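Local coordinates for hypothetical protein (Prochlorococcus marinus, PDB 2IT9) that is of unknown function, belongs to the DUF1818 family and may bind DNA, at residues E6-F14 / L24-I32. Numbering follows the deposited sequence. Where two conformers were deposited one is given.
Sequences EGPGWRIIF and LIGGETWAI
Arg-11 and Gly-26 face each other as a hydrogen-bonded pair in the antiparallel hairpin of strands 10-15 and 23-26, the middle two strands of this chain's four-stranded antiparallel meander. Arg-11 N donates to Gly-26 O, and Gly-26 N returns a shorter bond to Arg-11 O (2.7 Å). Farther along, Ile-13 and Leu-24 form a second such pair and exchange two more bonds.

The Arg-11 side chain is the one to follow. From CB, a chi1 of 65° tucks CG in between the residue's own N and C, and the extended chain from CG to NE then runs across the neighbouring strand. There CG lies 3.9 Å from Gly-26 CA, a spot where a beta carbon on that glycine would clash. CG also meets Leu-24 CD2, and the same methyl reaches NE and sits over one face of the guanidinium, 4.0 Å above its plane. At the tip, NH2 touches Ala-31 CB (3.5 Å) on the next strand, donates to a water that lies within hydrogen-bonding distance of Trp-30 O, and makes a salt bridge to Glu-103 of the second subunit. A leucine in place of Arg-11 would probably leave that glutamate without its charged mate and deprive the water of the NH2 donor.

Leu-24 CD2 is shared, touching Ile-13 CD1 from alongside. On the opposite face of the sheet Ile-12 and Ile-25 pack on Trp-39 of helix 36-56. Beside the type II turn from Gly-7 to Trp-10, the CA-H of Trp-10 makes a bent contact with Gly-26 O, 3.2 Å from CA to oxygen.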
loop_
_atom_site.group_PDB
_atom_site.type_symbol
_atom_site.label_atom_id
_atom_site.label_comp_id
_atom_site.label_asym_id
_atom_site.label_seq_id
_atom_site.Cartn_x
_atom_site.Cartn_y
_atom_site.Cartn_z
ATOM N N GLU A 6 10.701 12.885 -0.443
ATOM C CA GLU A 6 10.867 11.599 0.191
ATOM C C GLU A 6 11.647 11.705 1.488
ATOM O O GLU A 6 12.436 12.603 1.681
ATOM C CB GLU A 6 11.668 10.756 -0.824
ATOM C CG GLU A 6 12.055 9.401 -0.399
ATOM C CD GLU A 6 12.596 8.562 -1.567
ATOM O OE1 GLU A 6 13.555 9.007 -2.256
ATOM O OE2 GLU A 6 12.043 7.448 -1.755
ATOM N N GLY A 7 11.414 10.765 2.379
ATOM C CA GLY A 7 12.161 10.660 3.601
ATOM C C GLY A 7 11.928 9.277 4.170
ATOM O O GLY A 7 11.185 8.465 3.577
ATOM N N PRO A 8 12.565 8.983 5.314
ATOM C CA PRO A 8 12.345 7.692 5.968
ATOM C C PRO A 8 10.867 7.389 6.178
ATOM O O PRO A 8 10.158 8.143 6.857
ATOM C CB PRO A 8 13.118 7.843 7.288
ATOM C CG PRO A 8 14.232 8.807 6.928
ATOM C CD PRO A 8 13.561 9.799 6.032
ATOM N N GLY A 9 10.390 6.347 5.490
ATOM C CA GLY A 9 9.030 5.839 5.598
ATOM C C GLY A 9 7.968 6.444 4.706
ATOM O O GLY A 9 6.820 6.030 4.768
ATOM N N TRP A 10 8.344 7.366 3.810
ATOM C CA TRP A 10 7.368 7.993 2.950
ATOM C C TRP A 10 7.926 8.657 1.664
ATOM O O TRP A 10 9.078 9.057 1.564
ATOM C CB TRP A 10 6.643 9.105 3.751
ATOM C CG TRP A 10 7.562 10.256 4.087
ATOM C CD1 TRP A 10 8.424 10.353 5.124
ATOM C CD2 TRP A 10 7.710 11.445 3.334
ATOM N NE1 TRP A 10 9.096 11.538 5.077
ATOM C CE2 TRP A 10 8.707 12.221 3.964
ATOM C CE3 TRP A 10 7.096 11.936 2.184
ATOM C CZ2 TRP A 10 9.083 13.466 3.501
ATOM C CZ3 TRP A 10 7.521 13.180 1.702
ATOM C CH2 TRP A 10 8.459 13.921 2.365
ATOM N N ARG A 11 7.004 8.835 0.729
ATOM C CA ARG A 11 7.266 9.586 -0.471
ATOM C C ARG A 11 5.956 10.087 -1.114
ATOM O O ARG A 11 4.861 9.490 -0.931
ATOM C CB ARG A 11 8.106 8.776 -1.467
ATOM C CG ARG A 11 7.366 7.559 -1.987
ATOM C CD ARG A 11 8.274 6.735 -2.874
ATOM N NE ARG A 11 7.669 5.407 -3.045
ATOM C CZ ARG A 11 7.765 4.682 -4.156
ATOM N NH1 ARG A 11 8.369 5.163 -5.251
ATOM N NH2 ARG A 11 7.215 3.481 -4.198
ATOM N N ILE A 12 6.082 11.161 -1.884
ATOM C CA ILE A 12 5.020 11.746 -2.677
ATOM C C ILE A 12 5.651 12.136 -4.009
ATOM O O ILE A 12 6.701 12.751 -4.013
ATOM C CB ILE A 12 4.439 12.993 -2.047
ATOM C CG1 ILE A 12 3.965 12.692 -0.632
ATOM C CG2 ILE A 12 3.316 13.543 -2.876
ATOM C CD1 ILE A 12 3.294 13.868 -0.043
ATOM N N ILE A 13 5.019 11.760 -5.120
ATOM C CA ILE A 13 5.573 12.034 -6.418
ATOM C C ILE A 13 4.502 12.554 -7.362
ATOM O O ILE A 13 3.412 11.997 -7.408
ATOM C CB ILE A 13 6.242 10.774 -7.115
ATOM C CG1 ILE A 13 7.185 10.032 -6.172
ATOM C CG2 ILE A 13 6.928 11.236 -8.497
ATOM C CD1 ILE A 13 7.755 8.770 -6.692
ATOM N N PHE A 14 4.801 13.646 -8.048
ATOM C CA PHE A 14 3.907 14.158 -9.083
ATOM C C PHE A 14 4.633 14.001 -10.419
ATOM O O PHE A 14 5.812 14.392 -10.552
ATOM C CB PHE A 14 3.546 15.618 -8.860
ATOM C CG PHE A 14 2.764 16.215 -9.995
ATOM C CD1 PHE A 14 1.458 15.792 -10.244
ATOM C CD2 PHE A 14 3.308 17.202 -10.813
ATOM C CE1 PHE A 14 0.729 16.332 -11.294
ATOM C CE2 PHE A 14 2.575 17.743 -11.853
ATOM C CZ PHE A 14 1.277 17.306 -12.084
ATOM N N LEU A 24 1.688 9.964 -6.906
ATOM C CA LEU A 24 1.909 8.747 -6.151
ATOM C C LEU A 24 2.144 9.126 -4.695
ATOM O O LEU A 24 2.870 10.058 -4.405
ATOM C CB LEU A 24 3.080 7.981 -6.734
ATOM C CG LEU A 24 3.628 6.804 -5.919
ATOM C CD1 LEU A 24 4.313 5.827 -6.837
ATOM C CD2 LEU A 24 4.554 7.221 -4.783
ATOM N N ILE A 25 1.536 8.377 -3.785
ATOM C CA ILE A 25 1.849 8.485 -2.362
ATOM C C ILE A 25 2.402 7.141 -1.929
ATOM O O ILE A 25 1.966 6.071 -2.430
ATOM C CB ILE A 25 0.656 8.939 -1.491
ATOM C CG1 ILE A 25 -0.540 8.014 -1.661
ATOM C CG2 ILE A 25 0.279 10.382 -1.816
ATOM C CD1 ILE A 25 -1.632 8.144 -0.590
ATOM N N GLY A 26 3.409 7.185 -1.062
ATOM C CA GLY A 26 4.045 5.991 -0.566
ATOM C C GLY A 26 4.393 5.931 0.911
ATOM O O GLY A 26 4.706 6.947 1.497
ATOM N N GLY A 27 4.294 4.720 1.486
ATOM C CA GLY A 27 4.751 4.385 2.824
ATOM C C GLY A 27 5.982 3.477 2.703
ATOM O O GLY A 27 6.596 3.356 1.636
ATOM N N GLU A 28 6.375 2.816 3.777
ATOM C CA GLU A 28 7.560 1.962 3.693
ATOM C C GLU A 28 7.348 0.752 2.775
ATOM O O GLU A 28 8.245 0.374 2.020
ATOM C CB GLU A 28 7.929 1.429 5.061
ATOM C CG GLU A 28 9.278 0.744 5.073
ATOM C CD GLU A 28 9.671 0.228 6.422
ATOM O OE1 GLU A 28 8.772 -0.084 7.230
ATOM O OE2 GLU A 28 10.897 0.097 6.655
ATOM N N THR A 29 6.166 0.160 2.867
ATOM C CA THR A 29 5.868 -1.094 2.170
ATOM C C THR A 29 4.757 -0.984 1.122
ATOM O O THR A 29 4.197 -2.006 0.704
ATOM C CB THR A 29 5.452 -2.163 3.204
ATOM O OG1 THR A 29 4.199 -1.814 3.828
ATOM C CG2 THR A 29 6.531 -2.400 4.251
ATOM N N TRP A 30 4.399 0.236 0.715
ATOM C CA TRP A 30 3.317 0.389 -0.246
ATOM C C TRP A 30 3.413 1.727 -0.952
ATOM O O TRP A 30 4.070 2.637 -0.476
ATOM C CB TRP A 30 1.943 0.343 0.484
ATOM C CG TRP A 30 1.813 1.424 1.613
ATOM C CD1 TRP A 30 2.090 1.261 2.927
ATOM C CD2 TRP A 30 1.387 2.802 1.462
ATOM N NE1 TRP A 30 1.876 2.435 3.620
ATOM C CE2 TRP A 30 1.477 3.410 2.739
ATOM C CE3 TRP A 30 1.012 3.588 0.367
ATOM C CZ2 TRP A 30 1.175 4.767 2.949
ATOM C CZ3 TRP A 30 0.723 4.961 0.579
ATOM C CH2 TRP A 30 0.801 5.523 1.860
ATOM N N ALA A 31 2.765 1.795 -2.112
ATOM C CA ALA A 31 2.572 3.054 -2.843
ATOM C C ALA A 31 1.311 2.887 -3.658
ATOM O O ALA A 31 1.016 1.775 -4.099
ATOM C CB ALA A 31 3.730 3.351 -3.724
ATOM N N ILE A 32 0.516 3.949 -3.802
ATOM C CA ILE A 32 -0.621 3.955 -4.678
ATOM C C ILE A 32 -0.643 5.262 -5.486
ATOM O O ILE A 32 -0.196 6.311 -5.016
ATOM C CB ILE A 32 -1.996 3.797 -3.958
ATOM C CG1 ILE A 32 -2.219 4.917 -2.943
ATOM C CG2 ILE A 32 -2.102 2.453 -3.261
ATOM C CD1 ILE A 32 -3.642 4.881 -2.326
HETATM O O HOH W 1 6.040 4.395 6.738
HETATM O O HOH W 2 6.756 3.223 -1.378
#